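Local coordinates for Sso-CP2 metallo-carboxypetidase (Sulfolobus solfataricus, PDB 4MMO), which probably cleaves residues from the C-terminal end of peptides, as a zinc-dependent carboxypeptidase of the M20 family, at residues E36-V41 and R112-K117; E57-A62 and N126-L131; K106-A111 and S397-G402; D158-E163 and L390-A395. One frame throughout, in Å; residues are numbered along the deposited sequence.

Interaction 1 of 4, residues E36-V41 and R112-K117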
loop_
_atom_site.group_PDB
_atom_site.type_symbol
_atom_site.label_atom_id
_atom_site.label_comp_id
_atom_site.label_asym_id
_atom_site.label_seq_id
_atom_site.Cartn_x
_atom_site.Cartn_y
_atom_site.Cartn_z
ATOM N N GLU A 36 20.052 -40.807 6.107
ATOM C CA GLU A 36 20.254 -42.249 6.181
ATOM C C GLU A 36 21.627 -42.637 5.647
ATOM O O GLU A 36 22.310 -43.480 6.222
ATOM C CB GLU A 36 19.166 -42.976 5.390
ATOM C CG GLU A 36 17.769 -42.774 5.951
ATOM C CD GLU A 36 16.705 -43.513 5.170
ATOM O OE1 GLU A 36 16.813 -43.577 3.928
ATOM O OE2 GLU A 36 15.760 -44.031 5.799
ATOM N N LYS A 37 22.023 -42.015 4.542
ATOM C CA LYS A 37 23.317 -42.285 3.931
ATOM C C LYS A 37 24.453 -41.942 4.887
ATOM O O LYS A 37 25.344 -42.758 5.127
ATOM C CB LYS A 37 23.464 -41.473 2.641
ATOM C CG LYS A 37 24.803 -41.631 1.930
ATOM C CD LYS A 37 25.019 -40.503 0.935
ATOM C CE LYS A 37 26.398 -40.570 0.303
ATOM N NZ LYS A 37 26.534 -41.721 -0.630
ATOM N N LEU A 38 24.415 -40.730 5.429
ATOM C CA LEU A 38 25.522 -40.208 6.222
ATOM C C LEU A 38 25.633 -40.846 7.606
ATOM O O LEU A 38 26.734 -41.144 8.056
ATOM C CB LEU A 38 25.403 -38.688 6.359
ATOM C CG LEU A 38 25.517 -37.888 5.058
ATOM C CD1 LEU A 38 25.254 -36.412 5.313
ATOM C CD2 LEU A 38 26.879 -38.078 4.414
ATOM N N LEU A 39 24.500 -41.057 8.271
ATOM C CA LEU A 39 24.504 -41.530 9.656
ATOM C C LEU A 39 24.222 -43.026 9.782
ATOM O O LEU A 39 24.497 -43.625 10.819
ATOM C CB LEU A 39 23.485 -40.746 10.485
ATOM C CG LEU A 39 23.572 -39.221 10.387
ATOM C CD1 LEU A 39 22.641 -38.582 11.404
ATOM C CD2 LEU A 39 25.000 -38.713 10.567
ATOM N N GLY A 40 23.665 -43.627 8.735
ATOM C CA GLY A 40 23.400 -45.055 8.738
ATOM C C GLY A 40 22.255 -45.468 9.648
ATOM O O GLY A 40 22.188 -46.616 10.087
ATOM N N VAL A 41 21.359 -44.530 9.935
ATOM C CA VAL A 41 20.150 -44.811 10.704
ATOM C C VAL A 41 18.937 -44.640 9.803
ATOM O O VAL A 41 19.062 -44.185 8.669
ATOM C CB VAL A 41 20.004 -43.861 11.916
ATOM C CG1 VAL A 41 21.148 -44.063 12.889
ATOM C CG2 VAL A 41 19.937 -42.401 11.461
ATOM N N ARG A 112 26.101 -29.602 11.036
ATOM C CA ARG A 112 25.741 -30.403 12.198
ATOM C C ARG A 112 25.671 -31.886 11.852
ATOM O O ARG A 112 26.109 -32.731 12.634
ATOM C CB ARG A 112 24.400 -29.944 12.769
ATOM C CG ARG A 112 24.430 -28.555 13.373
ATOM C CD ARG A 112 23.060 -28.150 13.877
ATOM N NE ARG A 112 23.092 -26.864 14.568
ATOM C CZ ARG A 112 22.024 -26.261 15.081
ATOM N NH1 ARG A 112 20.828 -26.824 14.980
ATOM N NH2 ARG A 112 22.152 -25.092 15.689
ATOM N N LEU A 113 25.125 -32.194 10.679
ATOM C CA LEU A 113 25.001 -33.579 10.222
ATOM C C LEU A 113 26.363 -34.239 10.054
ATOM O O LEU A 113 26.553 -35.394 10.429
ATOM C CB LEU A 113 24.254 -33.644 8.886
ATOM C CG LEU A 113 22.779 -34.040 8.898
ATOM C CD1 LEU A 113 22.236 -34.019 7.474
ATOM C CD2 LEU A 113 22.568 -35.412 9.513
ATOM N N PHE A 114 27.306 -33.506 9.474
ATOM C CA PHE A 114 28.630 -34.048 9.233
ATOM C C PHE A 114 29.436 -34.158 10.533
ATOM O O PHE A 114 30.286 -35.035 10.658
ATOM C CB PHE A 114 29.367 -33.228 8.174
ATOM C CG PHE A 114 29.047 -33.650 6.765
ATOM C CD1 PHE A 114 29.604 -34.803 6.237
ATOM C CD2 PHE A 114 28.174 -32.912 5.981
ATOM C CE1 PHE A 114 29.307 -35.208 4.951
ATOM C CE2 PHE A 114 27.874 -33.312 4.691
ATOM C CZ PHE A 114 28.441 -34.461 4.176
ATOM N N ALA A 115 29.153 -33.289 11.501
ATOM C CA ALA A 115 29.770 -33.408 12.820
ATOM C C ALA A 115 29.341 -34.718 13.469
ATOM O O ALA A 115 30.170 -35.468 13.981
ATOM C CB ALA A 115 29.389 -32.231 13.704
ATOM N N ILE A 116 28.041 -34.998 13.431
ATOM C CA ILE A 116 27.506 -36.217 14.022
ATOM C C ILE A 116 28.129 -37.432 13.351
ATOM O O ILE A 116 28.485 -38.405 14.017
ATOM C CB ILE A 116 25.972 -36.276 13.899
ATOM C CG1 ILE A 116 25.339 -35.146 14.713
ATOM C CG2 ILE A 116 25.431 -37.623 14.385
ATOM C CD1 ILE A 116 23.855 -34.937 14.436
ATOM N N LYS A 117 28.261 -37.362 12.030
ATOM C CA LYS A 117 28.856 -38.439 11.253
ATOM C C LYS A 117 30.282 -38.717 11.705
ATOM O O LYS A 117 30.677 -39.871 11.871
ATOM C CB LYS A 117 28.871 -38.069 9.772
ATOM C CG LYS A 117 29.450 -39.143 8.870
ATOM C CD LYS A 117 29.631 -38.633 7.450
ATOM C CE LYS A 117 29.737 -39.782 6.464
ATOM N NZ LYS A 117 30.754 -40.789 6.869
#

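Interaction 2 of 4, residues E57-A62 and N126-L131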
loop_
_atom_site.group_PDB
_atom_site.type_symbol
_atom_site.label_atom_id
_atom_site.label_comp_id
_atom_site.label_asym_id
_atom_site.label_seq_id
_atom_site.Cartn_x
_atom_site.Cartn_y
_atom_site.Cartn_z
ATOM N N GLU A 57 16.410 -40.622 14.601
ATOM C CA GLU A 57 16.989 -40.804 15.920
ATOM C C GLU A 57 18.309 -41.544 15.794
ATOM O O GLU A 57 18.396 -42.565 15.115
ATOM C CB GLU A 57 16.035 -41.582 16.827
ATOM C CG GLU A 57 16.578 -41.802 18.232
ATOM C CD GLU A 57 15.557 -42.417 19.165
ATOM O OE1 GLU A 57 14.496 -42.863 18.680
ATOM O OE2 GLU A 57 15.815 -42.455 20.385
ATOM N N ILE A 58 19.336 -40.998 16.436
ATOM C CA ILE A 58 20.624 -41.661 16.557
ATOM C C ILE A 58 20.804 -42.033 18.022
ATOM O O ILE A 58 21.163 -41.191 18.844
ATOM C CB ILE A 58 21.784 -40.751 16.103
ATOM C CG1 ILE A 58 21.563 -40.275 14.666
ATOM C CG2 ILE A 58 23.114 -41.485 16.201
ATOM C CD1 ILE A 58 20.823 -38.960 14.558
ATOM N N ASN A 59 20.531 -43.294 18.344
ATOM C CA ASN A 59 20.636 -43.778 19.713
ATOM C C ASN A 59 21.940 -44.525 19.956
ATOM O O ASN A 59 22.258 -45.479 19.246
ATOM C CB ASN A 59 19.461 -44.693 20.049
ATOM C CG ASN A 59 19.479 -45.150 21.494
ATOM O OD1 ASN A 59 19.124 -44.395 22.399
ATOM N ND2 ASN A 59 19.899 -46.389 21.719
ATOM N N VAL A 60 22.688 -44.077 20.963
ATOM C CA VAL A 60 23.920 -44.742 21.380
ATOM C C VAL A 60 23.846 -45.142 22.854
ATOM O O VAL A 60 24.870 -45.285 23.518
ATOM C CB VAL A 60 25.150 -43.838 21.157
ATOM C CG1 VAL A 60 25.374 -43.606 19.672
ATOM C CG2 VAL A 60 24.989 -42.510 21.893
ATOM N N ASN A 61 22.628 -45.319 23.355
ATOM C CA ASN A 61 22.402 -45.737 24.737
ATOM C C ASN A 61 23.039 -44.810 25.770
ATOM O O ASN A 61 23.402 -45.244 26.863
ATOM C CB ASN A 61 22.897 -47.171 24.942
ATOM C CG ASN A 61 22.131 -48.173 24.103
ATOM O OD1 ASN A 61 22.667 -48.751 23.156
ATOM N ND2 ASN A 61 20.865 -48.382 24.446
ATOM N N ALA A 62 23.172 -43.533 25.424
ATOM C CA ALA A 62 23.719 -42.550 26.353
ATOM C C ALA A 62 22.631 -42.068 27.303
ATOM O O ALA A 62 21.439 -42.213 27.025
ATOM C CB ALA A 62 24.318 -41.378 25.594
ATOM N N ASN A 126 28.535 -39.612 22.469
ATOM C CA ASN A 126 28.093 -40.016 23.799
ATOM C C ASN A 126 26.850 -39.257 24.240
ATOM O O ASN A 126 26.648 -38.984 25.426
ATOM C CB ASN A 126 29.230 -39.829 24.805
ATOM C CG ASN A 126 30.405 -40.738 24.519
ATOM O OD1 ASN A 126 30.334 -41.945 24.743
ATOM N ND2 ASN A 126 31.490 -40.165 24.019
ATOM N N VAL A 127 26.023 -38.920 23.259
ATOM C CA VAL A 127 24.727 -38.310 23.505
ATOM C C VAL A 127 23.770 -38.783 22.419
ATOM O O VAL A 127 24.115 -38.790 21.239
ATOM C CB VAL A 127 24.822 -36.761 23.516
ATOM C CG1 VAL A 127 25.502 -36.249 22.262
ATOM C CG2 VAL A 127 23.447 -36.125 23.688
ATOM N N ASN A 128 22.582 -39.211 22.824
ATOM C CA ASN A 128 21.560 -39.585 21.866
ATOM C C ASN A 128 21.089 -38.333 21.148
ATOM O O ASN A 128 20.900 -37.288 21.775
ATOM C CB ASN A 128 20.390 -40.261 22.571
ATOM C CG ASN A 128 20.820 -41.454 23.391
ATOM O OD1 ASN A 128 21.629 -42.266 22.947
ATOM N ND2 ASN A 128 20.280 -41.566 24.599
ATOM N N VAL A 129 20.910 -38.438 19.835
ATOM C CA VAL A 129 20.517 -37.297 19.022
ATOM C C VAL A 129 19.222 -37.580 18.277
ATOM O O VAL A 129 19.089 -38.595 17.589
ATOM C CB VAL A 129 21.624 -36.920 18.020
ATOM C CG1 VAL A 129 21.162 -35.809 17.077
ATOM C CG2 VAL A 129 22.865 -36.488 18.769
ATOM N N LYS A 130 18.268 -36.671 18.435
ATOM C CA LYS A 130 17.030 -36.694 17.672
ATOM C C LYS A 130 17.025 -35.488 16.751
ATOM O O LYS A 130 17.281 -34.363 17.191
ATOM C CB LYS A 130 15.830 -36.654 18.609
ATOM C CG LYS A 130 15.728 -37.870 19.503
ATOM C CD LYS A 130 14.542 -37.772 20.438
ATOM C CE LYS A 130 14.319 -39.081 21.174
ATOM N NZ LYS A 130 13.163 -38.995 22.104
ATOM N N LEU A 131 16.753 -35.733 15.471
ATOM C CA LEU A 131 16.768 -34.688 14.453
ATOM C C LEU A 131 15.351 -34.338 14.027
ATOM O O LEU A 131 14.536 -35.223 13.773
ATOM C CB LEU A 131 17.550 -35.153 13.225
ATOM C CG LEU A 131 19.005 -35.579 13.421
ATOM C CD1 LEU A 131 19.562 -36.060 12.090
ATOM C CD2 LEU A 131 19.849 -34.443 13.984
#

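Interaction 3 of 4, residues K106-A111 and S397-G402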
loop_
_atom_site.group_PDB
_atom_site.type_symbol
_atom_site.label_atom_id
_atom_site.label_comp_id
_atom_site.label_asym_id
_atom_site.label_seq_id
_atom_site.Cartn_x
_atom_site.Cartn_y
_atom_site.Cartn_z
ATOM N N LYS A 106 20.587 -24.014 5.544
ATOM C CA LYS A 106 21.096 -25.295 5.042
ATOM C C LYS A 106 22.553 -25.585 5.410
ATOM O O LYS A 106 22.902 -26.727 5.707
ATOM C CB LYS A 106 20.945 -25.379 3.522
ATOM C CG LYS A 106 19.502 -25.419 3.048
ATOM C CD LYS A 106 19.437 -25.636 1.548
ATOM C CE LYS A 106 17.996 -25.729 1.049
ATOM N NZ LYS A 106 17.941 -25.842 -0.431
ATOM N N GLY A 107 23.403 -24.565 5.344
ATOM C CA GLY A 107 24.804 -24.725 5.694
ATOM C C GLY A 107 24.957 -25.201 7.131
ATOM O O GLY A 107 25.675 -26.164 7.412
ATOM N N THR A 108 24.258 -24.533 8.042
ATOM C CA THR A 108 24.293 -24.896 9.457
ATOM C C THR A 108 23.673 -26.272 9.668
ATOM O O THR A 108 24.137 -27.049 10.498
ATOM C CB THR A 108 23.544 -23.860 10.314
ATOM O OG1 THR A 108 24.106 -22.563 10.090
ATOM C CG2 THR A 108 23.635 -24.204 11.802
ATOM N N LEU A 109 22.630 -26.574 8.901
ATOM C CA LEU A 109 21.945 -27.857 9.023
ATOM C C LEU A 109 22.887 -28.987 8.647
ATOM O O LEU A 109 22.927 -30.025 9.310
ATOM C CB LEU A 109 20.696 -27.884 8.131
ATOM C CG LEU A 109 19.757 -29.098 8.186
ATOM C CD1 LEU A 109 18.400 -28.708 7.607
ATOM C CD2 LEU A 109 20.283 -30.311 7.426
ATOM N N MET A 110 23.649 -28.774 7.581
ATOM C CA MET A 110 24.490 -29.820 7.012
ATOM C C MET A 110 25.779 -29.980 7.817
ATOM O O MET A 110 26.287 -31.093 7.971
ATOM C CB MET A 110 24.820 -29.493 5.553
ATOM C CG MET A 110 25.557 -30.594 4.813
ATOM S SD MET A 110 24.591 -32.103 4.638
ATOM C CE MET A 110 23.259 -31.547 3.581
ATOM N N ALA A 111 26.303 -28.865 8.317
ATOM C CA ALA A 111 27.481 -28.891 9.177
ATOM C C ALA A 111 27.231 -29.809 10.365
ATOM O O ALA A 111 28.028 -30.703 10.649
ATOM C CB ALA A 111 27.828 -27.488 9.653
ATOM N N SER A 397 20.111 -21.310 20.945
ATOM C CA SER A 397 20.330 -21.199 19.512
ATOM C C SER A 397 21.769 -20.780 19.261
ATOM O O SER A 397 22.151 -19.634 19.508
ATOM C CB SER A 397 19.370 -20.194 18.884
ATOM O OG SER A 397 19.468 -20.236 17.470
ATOM N N ALA A 398 22.564 -21.724 18.772
ATOM C CA ALA A 398 23.977 -21.489 18.537
ATOM C C ALA A 398 24.507 -22.497 17.533
ATOM O O ALA A 398 23.874 -23.525 17.300
ATOM C CB ALA A 398 24.730 -21.616 19.824
ATOM N N ILE A 399 25.702 -22.211 17.020
ATOM C CA ILE A 399 26.311 -22.884 15.869
ATOM C C ILE A 399 25.749 -22.265 14.599
ATOM O O ILE A 399 24.534 -22.189 14.425
ATOM C CB ILE A 399 26.110 -24.416 15.842
ATOM C CG1 ILE A 399 26.574 -25.042 17.162
ATOM C CG2 ILE A 399 26.877 -25.020 14.671
ATOM C CD1 ILE A 399 26.196 -26.501 17.323
ATOM N N GLY A 400 26.637 -21.813 13.721
ATOM C CA GLY A 400 26.221 -21.176 12.486
ATOM C C GLY A 400 27.287 -21.204 11.412
ATOM O O GLY A 400 28.439 -20.833 11.647
ATOM N N ALA A 401 26.894 -21.650 10.223
ATOM C CA ALA A 401 27.794 -21.683 9.081
ATOM C C ALA A 401 27.953 -20.284 8.496
ATOM O O ALA A 401 28.920 -20.003 7.787
ATOM C CB ALA A 401 27.262 -22.631 8.035
ATOM N N GLY A 402 26.999 -19.410 8.801
ATOM C CA GLY A 402 26.971 -18.077 8.229
ATOM C C GLY A 402 27.562 -17.007 9.121
ATOM O O GLY A 402 28.172 -17.297 10.151
#

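Interaction 4 of 4, residues D158-E163 and L390-A395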
loop_
_atom_site.group_PDB
_atom_site.type_symbol
_atom_site.label_atom_id
_atom_site.label_comp_id
_atom_site.label_asym_id
_atom_site.label_seq_id
_atom_site.Cartn_x
_atom_site.Cartn_y
_atom_site.Cartn_z
ATOM N N ASP A 158 16.497 -34.098 26.797
ATOM C CA ASP A 158 16.918 -33.320 27.960
ATOM C C ASP A 158 17.245 -31.887 27.577
ATOM O O ASP A 158 17.186 -30.985 28.409
ATOM C CB ASP A 158 18.135 -33.964 28.621
ATOM C CG ASP A 158 17.911 -35.425 28.930
ATOM O OD1 ASP A 158 17.063 -35.724 29.797
ATOM O OD2 ASP A 158 18.572 -36.275 28.299
ATOM N N SER A 159 17.599 -31.675 26.315
ATOM C CA SER A 159 17.901 -30.334 25.838
ATOM C C SER A 159 17.640 -30.225 24.346
ATOM O O SER A 159 17.503 -31.231 23.653
ATOM C CB SER A 159 19.354 -29.971 26.139
ATOM O OG SER A 159 20.245 -30.820 25.440
ATOM N N VAL A 160 17.577 -28.989 23.866
ATOM C CA VAL A 160 17.314 -28.727 22.467
ATOM C C VAL A 160 18.177 -27.585 21.960
ATOM O O VAL A 160 18.390 -26.597 22.664
ATOM C CB VAL A 160 15.819 -28.390 22.236
ATOM C CG1 VAL A 160 15.379 -27.235 23.130
ATOM C CG2 VAL A 160 15.552 -28.070 20.773
ATOM N N ILE A 161 18.680 -27.728 20.736
ATOM C CA ILE A 161 19.334 -26.617 20.056
ATOM C C ILE A 161 18.514 -26.211 18.831
ATOM O O ILE A 161 18.088 -27.053 18.039
ATOM C CB ILE A 161 20.810 -26.926 19.690
ATOM C CG1 ILE A 161 20.918 -28.107 18.724
ATOM C CG2 ILE A 161 21.622 -27.203 20.970
ATOM C CD1 ILE A 161 22.296 -28.249 18.104
ATOM N N MET A 162 18.274 -24.911 18.704
ATOM C CA MET A 162 17.452 -24.387 17.625
ATOM C C MET A 162 18.285 -24.262 16.349
ATOM O O MET A 162 19.363 -24.852 16.258
ATOM C CB MET A 162 16.834 -23.053 18.039
ATOM C CG MET A 162 15.910 -23.159 19.240
ATOM S SD MET A 162 14.592 -24.380 19.036
ATOM C CE MET A 162 13.714 -23.678 17.632
ATOM N N GLU A 163 17.788 -23.511 15.366
ATOM C CA GLU A 163 18.373 -23.531 14.025
ATOM C C GLU A 163 19.832 -23.065 14.030
ATOM O O GLU A 163 20.621 -23.460 13.168
ATOM C CB GLU A 163 17.514 -22.725 13.024
ATOM C CG GLU A 163 17.772 -21.222 12.948
ATOM C CD GLU A 163 17.059 -20.558 11.762
ATOM O OE1 GLU A 163 17.745 -20.035 10.861
ATOM O OE2 GLU A 163 15.814 -20.559 11.704
ATOM N N LEU A 390 6.822 -29.014 24.515
ATOM C CA LEU A 390 7.625 -30.205 24.792
ATOM C C LEU A 390 8.272 -30.142 26.172
ATOM O O LEU A 390 8.835 -31.128 26.646
ATOM C CB LEU A 390 8.710 -30.397 23.727
ATOM C CG LEU A 390 8.340 -31.172 22.461
ATOM C CD1 LEU A 390 9.552 -31.255 21.549
ATOM C CD2 LEU A 390 7.827 -32.570 22.775
ATOM N N GLY A 391 8.202 -28.979 26.808
ATOM C CA GLY A 391 8.703 -28.828 28.161
ATOM C C GLY A 391 10.212 -28.945 28.278
ATOM O O GLY A 391 10.715 -29.364 29.318
ATOM N N ILE A 392 10.934 -28.580 27.221
ATOM C CA ILE A 392 12.396 -28.610 27.249
ATOM C C ILE A 392 12.953 -27.235 27.603
ATOM O O ILE A 392 13.138 -26.379 26.737
ATOM C CB ILE A 392 12.992 -29.080 25.912
ATOM C CG1 ILE A 392 12.391 -30.432 25.512
ATOM C CG2 ILE A 392 14.511 -29.186 26.027
ATOM C CD1 ILE A 392 12.870 -30.954 24.171
ATOM N N ARG A 393 13.237 -27.050 28.886
ATOM C CA ARG A 393 13.680 -25.770 29.424
ATOM C C ARG A 393 15.086 -25.422 28.944
ATOM O O ARG A 393 15.409 -24.254 28.720
ATOM C CB ARG A 393 13.649 -25.829 30.956
ATOM C CG ARG A 393 13.606 -24.475 31.647
ATOM C CD ARG A 393 13.513 -24.629 33.164
ATOM N N ASP A 394 15.928 -26.438 28.795
ATOM C CA ASP A 394 17.310 -26.216 28.389
ATOM C C ASP A 394 17.380 -26.089 26.877
ATOM O O ASP A 394 17.564 -27.079 26.166
ATOM C CB ASP A 394 18.211 -27.352 28.883
ATOM C CG ASP A 394 18.256 -27.446 30.404
ATOM O OD1 ASP A 394 17.962 -26.433 31.070
ATOM O OD2 ASP A 394 18.583 -28.527 30.935
ATOM N N ALA A 395 17.217 -24.859 26.399
ATOM C CA ALA A 395 17.221 -24.573 24.972
ATOM C C ALA A 395 18.182 -23.435 24.657
ATOM O O ALA A 395 18.338 -22.506 25.443
ATOM C CB ALA A 395 15.817 -24.224 24.500
HETATM O O HOH W 1 15.425 -29.243 29.600
#

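Interaction 1 of 4, residues E36-V41 and R112-K117
Two helices of the catalytic domain pack here: the last turn of helix 24-39 lies against the later half of helix 102-121, and the join is made of leucine and isoleucine branches, one phenylalanine ring and the aliphatic part of a lysine. Leu-38 meets the ring of Phe-114 with both methyls. Its CD1 stands 3.9 Å above the ring plane, offset toward the rim, in a CH-pi contact, while CD2 reaches CE1 of Phe-114 at 3.8 Å. Lys-117 passes across Leu-38 at about a right angle, its CG 3.5 Å from the carbonyl O of Leu-38; a long aliphatic chain suits this spot because it covers the leucine and still carries NZ out to a salt bridge with Asp-121. Leu-39, with CG anti to its carbonyl carbon (chi1 -51°), sets CD1 3.7 Å from CD2 of Leu-113 and rests CD2 4.0 Å from CG2 of Ile-116. Beyond these residues the helix stops: Gly-40, with a positive phi that favours glycine, turns the chain away after its N bonds to the O of Glu-36. Leu-39, Leu-113 and Ile-116 also touch strand 128-134, a contact typical of alpha/beta domains in which helices packed against one another cover one face of a central sheet.

Interaction 2 of 4, residues E57-A62 and N126-L131
The amide oxygen of Asn-128 is the best-held polar atom, gripped by two backbone N-H groups of the loop that follows strand 53-58. Val-60 N donates from 2.9 Å in the plane of the OD1 carbonyl, whereas Ala-62 N comes to the same OD1 from above that plane, at 3.2 Å. On the other branch ND2 makes a weak bond to the O of Ala-62 and another weak one to Thr-65 OG1, so the amide is pinned from both ends. Asparagine suits the place because one flat group both accepts and donates. An alanine here would take the acceptor from both loop N-H groups, and the turn would probably be less firmly fixed.

Further along, Ile-58 and Val-129 form an antiparallel hydrogen-bonded pair, with Ile-58 N 2.7 Å from the O of Val-129 in a nearly straight bond (177°) and Val-129 N donating back to the O of Ile-58 at 2.9 Å. The CD1 of Ile-58 lies 4.0 Å from both CG1 of Val-129 and CG of Leu-131, on the face that meets helices 24-39 and 102-121. On the opposite face Glu-57 and Lys-130 run side by side, but Lys-130 NZ bonds to the carbonyls of Lys-154 and Lys-156. With strand 65-71 parallel on the other edge of 128-134, this is the antiparallel part of a mixed sheet in an alpha/beta domain.

Interaction 3 of 4, residues K106-A111 and S397-G402
The irregular segment 397-402 runs past one side of helix 102-121, and the two backbones come nearest where the CA atoms of Thr-108 and Ala-401 lie 4.8 Å apart. Thr-108 carries most of the contact by using both branches of its side chain. Its chi1 of -56° places OG1 anti to the carbonyl carbon and CG2 anti to the backbone N, so that hydroxyl and methyl meet different parts of the loop. OG1 accepts the N-H of Ala-401 at 2.9 Å in an almost straight bond (174°), which satisfies a buried backbone donor that belongs to no regular strand. The same oxygen lies 3.5 Å from CA of Gly-400. CG2 rests 3.4 Å from the O of Ile-399, a residue whose phi is positive, unusual for a beta-branched side chain.

A valine here would take away OG1 and its bond to Ala-401 N, and the loop would probably be held less firmly against the helix.

Ala-401 closes in with its small methyl: Ala-401 CB lies 3.6 Å from Gly-107 C. Glycine fits that position, since a CB on it would point toward the loop and crowd the methyl of Ala-401. The zinc ion is about 8 Å from the side chain of Thr-108, and its ligand Asp-104 lies near the start of the same helix. Helix 417-433 flanks the contact, touching Ala-111 through Tyr-420 and Ile-424 and Ile-399 through Thr-427, while Met-359 of helix 354-367 also packs on Ile-399.

Interaction 4 of 4, residues D158-E163 and L390-A395
Val-160 begins the contact at CB, which faces CG2 of Ile-392 at 4.1 Å. From there CG1 goes into the crowded position between the backbone N and the carbonyl carbon (chi1 55°), and this torsion points it into segment 390-395. At its tip CG1 is wedged between two methyls, CB of Ala-395 at a tight 3.3 Å and CG2 of Ile-392 at 3.6 Å. The small alanine suits this close approach.

The backbone beneath is a parallel bridge of Val-160 with Ala-395, by which strand 395-396 joins the border of the domain's mixed sheet beside strand 159-161. Val-160 N donates to the O of Asp-394 at 3.0 Å, nearly along the C=O axis, and a backbone bond of Val-160 with Val-396 continues the pairing.

Just before the strand, Asp-394 is the centre of an inverse gamma turn. A water bridges the two chain segments there, donating to the O of Asp-158 at 2.7 Å and accepting from Asp-394 N. The CB of Ser-159 lies 4.0 Å from CB of Asp-394, while its hydroxyl is bonded to Tyr-434 OH. Gly-391, the first residue after helix 383-389 to leave helical geometry, has a positive phi, which favours glycine. At the other end of segment 158-163, Glu-163 binds the zinc ion together with His-71 and Asp-104.

How the interactions relate
From the N terminus, interaction 1 opens first and closes when helix 102-121 reaches helix 24-39. Interaction 2 opens inside that loop and closes just after it, so the two cross, and they touch where Leu-39 CD1 meets Ile-58 CD1 at 3.7 Å. Interaction 3 starts on the same helix and crosses both, closing a far longer loop at 397-402, within which interaction 4 is nested. Interaction 1 thus ties two helices together and interaction 2 two strands of the sheet below; 3 brings the late chain back to helix 102-121, and 4 sets it beside strand 159-161. Arg-112 spans the groups: its NH1 reaches Met-162 O, and its NH2 bonds weakly to Ala-398 O.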